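Local coordinates for protein extracellular ligand-binding receptor (Verminephrobacter eiseniae, PDB 4M88) that probably binds an amino acid or related solute outside the cytoplasm and delivers it to an ABC transporter, at residues V161-A164 against V165-V168. Numbering follows the deposited sequence.
Sequences VQEA and VKTV
Glu163 lays one face of its carboxylate over the side chains of Lys166 and Thr167: CG2 of Thr167 sits 3.9 Å from OE2, and CD of Lys166 lies 4.1 Å from OE1, both on the same side of the plane. The glutamate chain starts with CG anti to its backbone N and then turns about CB-CG (chi2 70°), which swings the carboxylate back toward Lys166 and Thr167. NZ of Lys166 stops 4.5 Å from Glu163 OE1, beyond a salt bridge, though the opposite charges probably still attract weakly. Closer to the backbone, the carbonyl O of Glu163 takes the hydroxyl OG1 of Thr167 at 3.0 Å, tilted from the carbonyl plane, plus a weak bond from the Thr167 backbone N. That same N also bonds to Ala164 O at 3.3 Å, approaching from above its carbonyl plane, whereas two residues earlier Val165 N reaches Val161 O in a regular i+4 helical bond (2.9 Å). On the buried side, Val161 CG1 meets Val165 CG2 at 4.2 Å; both valines also touch Leu175 of strand 174-180, while helix 125-138 offers Ile129 to Val161 and Val133 to Val165. The weak i+4 bond beside an i+3 bond at Thr167 N, and the hydroxyl bonded back to a carbonyl, are features of the C-terminal turn of helix 152-166, the connecting helix of a beta-alpha-beta crossover in this leucine-binding-protein-family fold.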
ATOM      1  N   VAL A 161     -10.904  10.878  -7.714  1.00 13.07           N
ATOM      2  CA  VAL A 161     -12.149  11.099  -6.979  1.00 13.17           C
ATOM      3  C   VAL A 161     -13.141  11.864  -7.844  1.00 18.12           C
ATOM      4  O   VAL A 161     -14.310  11.503  -7.917  1.00 13.97           O
ATOM      5  CB  VAL A 161     -11.943  11.849  -5.631  1.00 16.24           C
ATOM      6  CG1 VAL A 161     -13.264  11.917  -4.883  1.00 16.10           C
ATOM      7  CG2 VAL A 161     -10.924  11.132  -4.764  1.00 16.06           C
ATOM      8  N   GLN A 162     -12.676  12.914  -8.518  1.00 14.03           N
ATOM      9  CA  GLN A 162     -13.583  13.718  -9.344  1.00 14.69           C
ATOM     10  C   GLN A 162     -14.220  12.869 -10.442  1.00 20.12           C
ATOM     11  O   GLN A 162     -15.417  12.995 -10.722  1.00 15.57           O
ATOM     12  CB  GLN A 162     -12.849  14.915  -9.963  1.00 16.78           C
ATOM     13  CG  GLN A 162     -12.321  15.908  -8.936  1.00 27.16           C
ATOM     14  CD  GLN A 162     -11.476  17.011  -9.566  1.00 33.95           C
ATOM     15  OE1 GLN A 162     -11.055  16.905 -10.718  1.00 41.35           O
ATOM     16  NE2 GLN A 162     -11.227  18.074  -8.809  1.00 28.63           N
ATOM     17  N   GLU A 163     -13.429  11.998 -11.062  1.00 15.00           N
ATOM     18  CA  GLU A 163     -13.950  11.155 -12.139  1.00 22.09           C
ATOM     19  C   GLU A 163     -14.907  10.091 -11.581  1.00 21.84           C
ATOM     20  O   GLU A 163     -15.929   9.773 -12.199  1.00 20.64           O
ATOM     21  CB  GLU A 163     -12.806  10.490 -12.904  1.00 25.99           C
ATOM     22  CG  GLU A 163     -13.263   9.538 -14.006  1.00 39.48           C
ATOM     23  CD  GLU A 163     -13.891  10.249 -15.203  1.00 51.13           C
ATOM     24  OE1 GLU A 163     -13.784  11.494 -15.300  1.00 53.83           O
ATOM     25  OE2 GLU A 163     -14.493   9.554 -16.052  1.00 56.05           O
ATOM     26  N   ALA A 164     -14.579   9.561 -10.405  1.00 17.40           N
ATOM     27  CA  ALA A 164     -15.407   8.541  -9.766  1.00 19.73           C
ATOM     28  C   ALA A 164     -16.772   9.100  -9.398  1.00 18.46           C
ATOM     29  O   ALA A 164     -17.796   8.443  -9.601  1.00 23.17           O
ATOM     30  CB  ALA A 164     -14.713   7.976  -8.529  1.00 16.29           C
ATOM     31  N   VAL A 165     -16.784  10.309  -8.850  1.00 14.96           N
ATOM     32  CA  VAL A 165     -18.030  10.939  -8.413  1.00 18.94           C
ATOM     33  C   VAL A 165     -18.927  11.283  -9.599  1.00 23.57           C
ATOM     34  O   VAL A 165     -20.161  11.206  -9.521  1.00 24.88           O
ATOM     35  CB  VAL A 165     -17.750  12.201  -7.543  1.00 22.26           C
ATOM     36  CG1 VAL A 165     -18.977  13.051  -7.404  1.00 26.95           C
ATOM     37  CG2 VAL A 165     -17.229  11.798  -6.168  1.00 21.97           C
ATOM     38  N   LYS A 166     -18.325  11.641 -10.722  1.00 24.34           N
ATOM     39  CA  LYS A 166     -19.157  12.045 -11.845  1.00 32.65           C
ATOM     40  C   LYS A 166     -19.703  10.837 -12.623  1.00 34.31           C
ATOM     41  O   LYS A 166     -20.605  10.979 -13.454  1.00 40.68           O
ATOM     42  CB  LYS A 166     -18.463  13.111 -12.716  1.00 33.70           C
ATOM     43  CG  LYS A 166     -17.713  12.610 -13.921  1.00 42.58           C
ATOM     44  CD  LYS A 166     -17.201  13.779 -14.770  1.00 52.05           C
ATOM     45  CE  LYS A 166     -16.288  14.703 -13.965  1.00 57.24           C
ATOM     46  NZ  LYS A 166     -15.493  15.627 -14.836  1.00 60.20           N
ATOM     47  N   THR A 167     -19.192   9.646 -12.306  1.00 26.88           N
ATOM     48  CA  THR A 167     -19.689   8.411 -12.902  1.00 29.74           C
ATOM     49  C   THR A 167     -20.184   7.350 -11.903  1.00 32.81           C
ATOM     50  O   THR A 167     -20.182   6.168 -12.231  1.00 36.83           O
ATOM     51  CB  THR A 167     -18.618   7.723 -13.785  1.00 31.85           C
ATOM     52  OG1 THR A 167     -17.518   7.304 -12.968  1.00 31.06           O
ATOM     53  CG2 THR A 167     -18.119   8.658 -14.870  1.00 32.24           C
ATOM     54  N   VAL A 168     -20.597   7.728 -10.694  1.00 29.28           N
ATOM     55  CA  VAL A 168     -21.186   6.711  -9.817  1.00 29.50           C
ATOM     56  C   VAL A 168     -22.639   6.464 -10.161  1.00 28.05           C
ATOM     57  O   VAL A 168     -23.406   7.415 -10.331  1.00 30.04           O
ATOM     58  CB  VAL A 168     -21.038   6.998  -8.312  1.00 32.17           C
ATOM     59  CG1 VAL A 168     -19.692   6.539  -7.863  1.00 42.98           C
ATOM     60  CG2 VAL A 168     -21.279   8.465  -7.992  1.00 29.26           C
TER